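Local coordinates for protein putative hyaluronoglucosaminidase (Clostridium perfringens, PDB 6PWI) that probably acts as a glycoside hydrolase family 84 hexosaminidase, here the part of a longer, probably wall-anchored protein that holds the catalytic barrel, at residues A147-T152 with K207-I212; M200-D205 with V434-I439; E587-S592 with F616-S621. All blocks are in the same frame, centred on the assembly; numbering follows the deposited sequence.

Contacts 1 and 2 are neighbours beside the barrel, with centres 10 Å apart. They touch directly: M208 N of contact 1 probably donates a hydrogen bond to G203 O of contact 2, 2.9 Å away. Contact 1 ties the N-terminal domain to the barrel, and contact 2 packs the barrel's first and last helices. Contact 3 stands apart in the C-terminal helical region. Its centre is 46 Å from that of contact 1 and 36 Å from that of contact 2. None of the three lies at D299, the predicted proton donor. That residue follows strand 293-296, whereas K207 of contact 1 precedes strand 210-213.

Contact 1: residues A147-T152 with K207-I212; sequences AFYGIT and KMNSYI
Y149 and K207 bring the two backbones closest, CA to CA 5.9 Å, where helix 144-158 passes the turn that leads into strand 210-213. The helix belongs to the N-terminal domain related to domain 2 of family 20 enzymes. The strand is the second of the (beta/alpha)8 barrel, so this is an interdomain contact near the strand's N-terminal end. The K207 chain crosses the base of Y149 obliquely, with K207 CD 3.9 Å from Y149 CB and K207 CE 3.3 Å from Y149 O. It is straight as far as CE and bends there (chi4 71°). The ammonium group turns to S153 OG, its hydrogen-bond partner one residue beyond 147-152. At the far end of the tyrosine, Y149 OH lies 3.4 Å from N209 CB. A water in the plane of the Y149 ring joins the two side chains, 2.6 Å from Y149 OH and 2.9 Å from N209 ND2, which donates to it. The same amide nitrogen bonds to Q178 O, and R180 makes a cation-pi contact with the Y149 ring. No hydrogen bond joins the segments directly: hydroxyl and amide meet through water, S153 satisfies the K207 ammonium, and the lysine chain and N209 CB touch the tyrosine.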
# COMPACT_ATOMS: atom_id res chain seq x y z
N ALA A 147 -3.22 -8.51 18.93
CA ALA A 147 -2.00 -8.99 19.56
C ALA A 147 -0.92 -9.14 18.49
O ALA A 147 0.22 -8.74 18.71
CB ALA A 147 -2.24 -10.28 20.31
N PHE A 148 -1.32 -9.69 17.34
CA PHE A 148 -0.46 -9.83 16.17
C PHE A 148 0.17 -8.49 15.78
O PHE A 148 1.39 -8.42 15.62
CB PHE A 148 -1.27 -10.44 15.02
CG PHE A 148 -0.47 -10.82 13.80
CD1 PHE A 148 -0.10 -12.14 13.58
CD2 PHE A 148 -0.14 -9.88 12.85
CE1 PHE A 148 0.62 -12.50 12.45
CE2 PHE A 148 0.58 -10.24 11.72
CZ PHE A 148 0.95 -11.55 11.51
N TYR A 149 -0.65 -7.44 15.63
CA TYR A 149 -0.12 -6.11 15.34
C TYR A 149 0.91 -5.68 16.38
O TYR A 149 1.96 -5.13 16.02
CB TYR A 149 -1.24 -5.07 15.19
CG TYR A 149 -2.32 -5.46 14.21
CD1 TYR A 149 -2.02 -6.09 13.02
CD2 TYR A 149 -3.66 -5.21 14.50
CE1 TYR A 149 -3.01 -6.48 12.13
CE2 TYR A 149 -4.66 -5.59 13.61
CZ TYR A 149 -4.33 -6.23 12.43
OH TYR A 149 -5.31 -6.61 11.55
N GLY A 150 0.62 -5.93 17.67
CA GLY A 150 1.56 -5.65 18.74
C GLY A 150 2.91 -6.32 18.49
O GLY A 150 3.96 -5.68 18.61
N ILE A 151 2.87 -7.59 18.11
CA ILE A 151 4.08 -8.38 17.89
C ILE A 151 4.82 -7.87 16.66
O ILE A 151 6.05 -7.94 16.60
CB ILE A 151 3.74 -9.88 17.81
CG1 ILE A 151 3.08 -10.38 19.10
CG2 ILE A 151 4.98 -10.69 17.47
CD1 ILE A 151 2.44 -11.74 18.97
N THR A 152 4.07 -7.34 15.68
CA THR A 152 4.66 -6.75 14.48
C THR A 152 5.45 -5.50 14.87
O THR A 152 6.52 -5.25 14.32
CB THR A 152 3.62 -6.48 13.38
OG1 THR A 152 3.01 -7.71 12.98
CG2 THR A 152 4.20 -5.80 12.16
N LYS A 207 0.94 -3.67 9.27
CA LYS A 207 -0.33 -3.78 9.97
C LYS A 207 -1.52 -3.64 9.02
O LYS A 207 -2.62 -3.30 9.46
CB LYS A 207 -0.41 -2.78 11.13
CG LYS A 207 0.72 -2.86 12.15
CD LYS A 207 0.43 -2.04 13.39
CE LYS A 207 1.44 -2.22 14.50
NZ LYS A 207 2.73 -1.59 14.16
N MET A 208 -1.31 -3.90 7.73
CA MET A 208 -2.41 -3.97 6.78
C MET A 208 -3.22 -5.23 7.06
O MET A 208 -2.68 -6.22 7.55
CB MET A 208 -1.90 -3.98 5.34
CG MET A 208 -1.46 -2.60 4.87
SD MET A 208 -1.03 -2.55 3.11
CE MET A 208 -1.76 -0.98 2.63
N ASN A 209 -4.53 -5.19 6.73
CA ASN A 209 -5.40 -6.30 7.08
C ASN A 209 -6.19 -6.81 5.87
O ASN A 209 -7.01 -7.71 6.02
CB ASN A 209 -6.27 -6.00 8.31
CG ASN A 209 -7.25 -4.85 8.15
OD1 ASN A 209 -7.49 -4.36 7.05
ND2 ASN A 209 -7.85 -4.43 9.26
N SER A 210 -5.93 -6.25 4.68
CA SER A 210 -6.81 -6.47 3.54
C SER A 210 -6.04 -6.58 2.24
O SER A 210 -5.31 -5.67 1.86
CB SER A 210 -7.83 -5.37 3.43
OG SER A 210 -8.71 -5.39 4.53
N TYR A 211 -6.23 -7.71 1.54
CA TYR A 211 -5.91 -7.79 0.13
C TYR A 211 -7.18 -8.17 -0.62
O TYR A 211 -7.64 -9.30 -0.50
CB TYR A 211 -4.77 -8.78 -0.15
CG TYR A 211 -4.64 -9.23 -1.58
CD1 TYR A 211 -4.84 -8.34 -2.64
CD2 TYR A 211 -4.31 -10.54 -1.90
CE1 TYR A 211 -4.72 -8.75 -3.96
CE2 TYR A 211 -4.19 -10.96 -3.22
CZ TYR A 211 -4.39 -10.06 -4.25
OH TYR A 211 -4.27 -10.46 -5.55
N ILE A 212 -7.76 -7.21 -1.34
CA ILE A 212 -8.98 -7.50 -2.08
C ILE A 212 -8.59 -8.02 -3.46
O ILE A 212 -7.98 -7.31 -4.25
CB ILE A 212 -9.93 -6.30 -2.14
CG1 ILE A 212 -10.35 -5.86 -0.73
CG2 ILE A 212 -11.14 -6.62 -3.00
CD1 ILE A 212 -10.51 -4.37 -0.59
O HOH W 1 -7.67 -5.63 11.88

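Contact 2: residues M200-D205 with V434-I439; sequences MKFGGD and VALFAI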
# COMPACT_ATOMS: atom_id res chain seq x y z
N MET A 200 1.31 -9.23 0.21
CA MET A 200 0.65 -9.58 1.46
C MET A 200 1.68 -9.60 2.59
O MET A 200 1.43 -9.10 3.68
CB MET A 200 -0.08 -10.92 1.37
CG MET A 200 -1.45 -10.80 0.74
SD MET A 200 -2.36 -12.37 0.71
CE MET A 200 -1.41 -13.29 -0.50
N LYS A 201 2.86 -10.15 2.29
CA LYS A 201 3.94 -10.24 3.26
C LYS A 201 4.39 -8.83 3.64
O LYS A 201 4.73 -8.57 4.80
CB LYS A 201 5.05 -11.13 2.70
CG LYS A 201 6.20 -11.43 3.65
CD LYS A 201 7.10 -12.54 3.13
CE LYS A 201 8.41 -12.67 3.90
NZ LYS A 201 9.18 -11.41 3.87
N PHE A 202 4.36 -7.91 2.67
CA PHE A 202 4.82 -6.55 2.90
C PHE A 202 3.80 -5.78 3.74
O PHE A 202 4.15 -5.21 4.76
CB PHE A 202 5.16 -5.85 1.58
CG PHE A 202 5.76 -4.47 1.74
CD1 PHE A 202 4.97 -3.34 1.65
CD2 PHE A 202 7.11 -4.31 1.99
CE1 PHE A 202 5.52 -2.07 1.79
CE2 PHE A 202 7.66 -3.05 2.15
CZ PHE A 202 6.87 -1.93 2.04
N GLY A 203 2.53 -5.79 3.29
CA GLY A 203 1.44 -5.15 4.01
C GLY A 203 1.37 -5.60 5.47
O GLY A 203 1.05 -4.81 6.35
N GLY A 204 1.70 -6.88 5.71
CA GLY A 204 1.61 -7.48 7.03
C GLY A 204 2.65 -6.92 7.99
O GLY A 204 2.42 -6.89 9.20
N ASP A 205 3.78 -6.48 7.43
CA ASP A 205 4.83 -5.83 8.19
C ASP A 205 4.41 -4.42 8.62
O ASP A 205 5.05 -3.84 9.48
CB ASP A 205 6.17 -5.82 7.45
CG ASP A 205 6.93 -7.14 7.47
OD1 ASP A 205 6.59 -8.01 8.31
OD2 ASP A 205 7.87 -7.29 6.65
N VAL A 434 5.78 1.23 -2.52
CA VAL A 434 5.91 2.60 -2.06
C VAL A 434 4.55 3.10 -1.56
O VAL A 434 4.43 3.64 -0.46
CB VAL A 434 6.50 3.52 -3.15
CG1 VAL A 434 6.52 4.99 -2.74
CG2 VAL A 434 7.89 3.08 -3.59
N ALA A 435 3.51 2.89 -2.38
CA ALA A 435 2.17 3.31 -2.03
C ALA A 435 1.60 2.45 -0.90
O ALA A 435 0.89 2.97 -0.03
CB ALA A 435 1.29 3.28 -3.25
N LEU A 436 1.91 1.15 -0.90
CA LEU A 436 1.41 0.28 0.15
C LEU A 436 1.87 0.83 1.50
O LEU A 436 1.07 0.94 2.43
CB LEU A 436 1.88 -1.16 -0.06
CG LEU A 436 0.82 -2.12 -0.61
CD1 LEU A 436 0.47 -1.78 -2.06
CD2 LEU A 436 1.31 -3.56 -0.51
N PHE A 437 3.15 1.22 1.58
CA PHE A 437 3.70 1.81 2.79
C PHE A 437 2.90 3.05 3.17
O PHE A 437 2.56 3.21 4.34
CB PHE A 437 5.18 2.15 2.60
CG PHE A 437 5.92 2.43 3.88
CD1 PHE A 437 6.61 1.42 4.54
CD2 PHE A 437 5.95 3.71 4.42
CE1 PHE A 437 7.31 1.69 5.71
CE2 PHE A 437 6.65 3.97 5.59
CZ PHE A 437 7.33 2.97 6.23
N ALA A 438 2.59 3.91 2.18
CA ALA A 438 1.90 5.16 2.44
C ALA A 438 0.52 4.90 3.02
O ALA A 438 0.19 5.42 4.09
CB ALA A 438 1.83 5.99 1.19
N ILE A 439 -0.27 4.07 2.33
CA ILE A 439 -1.64 3.74 2.73
C ILE A 439 -1.65 3.05 4.10
O ILE A 439 -2.55 3.29 4.90
CB ILE A 439 -2.34 2.91 1.64
CG1 ILE A 439 -2.42 3.68 0.31
CG2 ILE A 439 -3.70 2.42 2.09
CD1 ILE A 439 -2.85 5.11 0.45
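F202 and F437 meet through their rims, and neither ring stacks flat on the other. At the edge of the F202 ring, near its plane, lie L436 CB and the backbone nitrogen F437 N. F202 CZ in turn lies at the edge of the F437 ring, near that ring's plane. The two ring planes are about 47° apart. F206 packs edge-to-face with both phenylalanines, and Y461 lies against F437 with its ring at about 20° to it.

The setting is the helical layer of the (beta/alpha)8, or TIM, barrel. Helix 193-204 joins the first strand, 179-184, to the second, 210-213. Helix 433-444 follows the eighth strand, 418-423. Because the first and eighth strands are the two ends of the barrel in chain order, this pair of helices packs where the barrel closes. Residues more than 230 positions apart in the chain are neighbours here.

The interaction is apolar, with no hydrogen bond between the segments. All three touching residues are buried. F202 has CG anti to the backbone N (chi1 -175°), which sends its ring out toward helix 433-444. There it reaches two consecutive residues of that helix. On the near side of the ring, F202 CD1 is 4.2 Å from L436 CB. Farther out, F202 CE1 passes 4.1 Å from F437 N, so the ring rests partly against main chain. Helix 451-462 packs against both rings, I462 on F202 and S458 on F437. The L436 side chain packs back against T423 of the eighth strand. Just past F202, D205 OD1 forms a salt bridge with K155 NZ of helix 144-158. The outermost ring carbon, F202 CZ, comes to 4.2 Å from F437 CD1.

Contact 3: residues E587-S592 with F616-S621; sequences EEYTAS and FIKDLS
Y589 meets both I617 and K618, two consecutive residues of the facing helix. The Y589 ring approaches I617 obliquely, with Y589 CD1 4.1 Å from I617 CG2. That methyl branch does the touching, and the contact is purely apolar. The phenol oxygen reaches the lysine instead: Y589 OH lies 3.6 Å from K618 CE. K618 NZ is a little farther, 4.1 Å from Y589 OH, and there is no hydrogen bond between the two. The phenol oxygen thus touches the last methylene, next to the ammonium group. K618 is exposed, whereas I617 is buried, so the tyrosine spans from the buried side of the interface to its solvent-facing border.

Torsions set this up. Y589 CG stands anti to the backbone N (chi1 179°), and the ring extends across the gap between helices whose CA atoms, at Y589 and I617, are 7.9 Å apart. The K618 chain is extended beyond CG, which carries its end out to the phenol oxygen.

The two helices, 575-591 and 613-623, belong to the C-terminal helical bundle that follows the barrel. The short antiparallel hairpin of strands 597-599 and 602-604 lies in the connection between them. Helix 540-572 supports I617 through T560.

Around the tyrosine, S592 OG donates to Y589 O at 2.6 Å. S592 O in turn accepts from S552 OG. On the facing helix, S621 OG donates to K618 O at 3.1 Å. Farther out, S621 O is hydrogen-bonded to Y582 OH, a second link between these helices. A bound 1,2-ethanediol, probably from the crystallisation liquor, lies about 4 Å from the Y589 side chain.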
# COMPACT_ATOMS: atom_id res chain seq x y z
N GLU A 587 21.47 12.19 -29.03
CA GLU A 587 21.48 10.75 -29.20
C GLU A 587 20.96 10.08 -27.93
O GLU A 587 20.24 9.09 -28.01
CB GLU A 587 22.88 10.23 -29.55
CG GLU A 587 23.33 10.59 -30.96
CD GLU A 587 24.81 10.39 -31.27
OE1 GLU A 587 25.60 10.13 -30.33
OE2 GLU A 587 25.18 10.50 -32.47
N GLU A 588 21.31 10.66 -26.77
CA GLU A 588 20.89 10.11 -25.49
C GLU A 588 19.39 10.31 -25.29
O GLU A 588 18.71 9.41 -24.80
CB GLU A 588 21.72 10.69 -24.34
CG GLU A 588 23.19 10.33 -24.43
CD GLU A 588 23.57 8.88 -24.18
OE1 GLU A 588 22.67 8.00 -24.19
OE2 GLU A 588 24.78 8.62 -23.98
N TYR A 589 18.87 11.48 -25.68
CA TYR A 589 17.44 11.70 -25.57
C TYR A 589 16.70 10.66 -26.41
O TYR A 589 15.72 10.07 -25.93
CB TYR A 589 17.00 13.13 -25.89
CG TYR A 589 15.51 13.32 -25.79
CD1 TYR A 589 14.86 13.21 -24.57
CD2 TYR A 589 14.73 13.56 -26.92
CE1 TYR A 589 13.49 13.35 -24.46
CE2 TYR A 589 13.35 13.70 -26.83
CZ TYR A 589 12.73 13.60 -25.59
OH TYR A 589 11.38 13.75 -25.46
N THR A 590 17.16 10.43 -27.64
CA THR A 590 16.52 9.44 -28.50
C THR A 590 16.56 8.07 -27.83
O THR A 590 15.55 7.37 -27.79
CB THR A 590 17.05 9.47 -29.94
OG1 THR A 590 16.44 10.63 -30.50
CG2 THR A 590 16.63 8.27 -30.76
N ALA A 591 17.74 7.71 -27.30
CA ALA A 591 17.98 6.47 -26.58
C ALA A 591 16.97 6.29 -25.45
O ALA A 591 16.46 5.19 -25.23
CB ALA A 591 19.40 6.44 -26.08
N SER A 592 16.67 7.38 -24.73
CA SER A 592 15.80 7.32 -23.57
C SER A 592 14.40 6.86 -23.98
O SER A 592 13.62 6.44 -23.13
CB SER A 592 15.75 8.64 -22.86
OG SER A 592 14.84 9.53 -23.51
N PHE A 616 13.48 20.14 -19.32
CA PHE A 616 14.79 20.77 -19.18
C PHE A 616 15.67 20.42 -20.38
O PHE A 616 16.34 21.29 -20.94
CB PHE A 616 15.42 20.36 -17.86
CG PHE A 616 16.77 20.97 -17.57
CD1 PHE A 616 17.01 22.32 -17.81
CD2 PHE A 616 17.80 20.21 -17.03
CE1 PHE A 616 18.25 22.88 -17.53
CE2 PHE A 616 19.04 20.78 -16.74
CZ PHE A 616 19.26 22.11 -16.99
N ILE A 617 15.69 19.13 -20.76
CA ILE A 617 16.46 18.66 -21.89
C ILE A 617 16.01 19.42 -23.14
O ILE A 617 16.85 19.79 -23.97
CB ILE A 617 16.27 17.13 -22.06
CG1 ILE A 617 17.00 16.35 -20.97
CG2 ILE A 617 16.69 16.67 -23.45
CD1 ILE A 617 16.79 14.85 -21.07
N LYS A 618 14.70 19.64 -23.27
CA LYS A 618 14.15 20.30 -24.44
C LYS A 618 14.57 21.77 -24.44
O LYS A 618 14.95 22.31 -25.48
CB LYS A 618 12.64 20.11 -24.51
CG LYS A 618 12.20 18.75 -25.04
CD LYS A 618 10.73 18.48 -24.83
CE LYS A 618 10.26 17.19 -25.46
NZ LYS A 618 8.81 16.98 -25.22
N ASP A 619 14.50 22.39 -23.26
CA ASP A 619 14.90 23.77 -23.04
C ASP A 619 16.37 23.96 -23.41
O ASP A 619 16.70 24.87 -24.16
CB ASP A 619 14.63 24.20 -21.60
CG ASP A 619 13.28 24.88 -21.39
OD1 ASP A 619 12.59 25.16 -22.40
OD2 ASP A 619 12.95 25.16 -20.20
N LEU A 620 17.24 23.10 -22.87
CA LEU A 620 18.66 23.21 -23.14
C LEU A 620 18.91 23.16 -24.64
O LEU A 620 19.73 23.93 -25.15
CB LEU A 620 19.42 22.08 -22.43
CG LEU A 620 19.69 22.31 -20.94
CD1 LEU A 620 20.17 21.03 -20.27
CD2 LEU A 620 20.71 23.42 -20.75
N SER A 621 18.20 22.28 -25.34
CA SER A 621 18.52 22.03 -26.74
C SER A 621 18.05 23.19 -27.62
O SER A 621 18.60 23.39 -28.70
CB SER A 621 18.02 20.69 -27.21
OG SER A 621 16.64 20.75 -27.56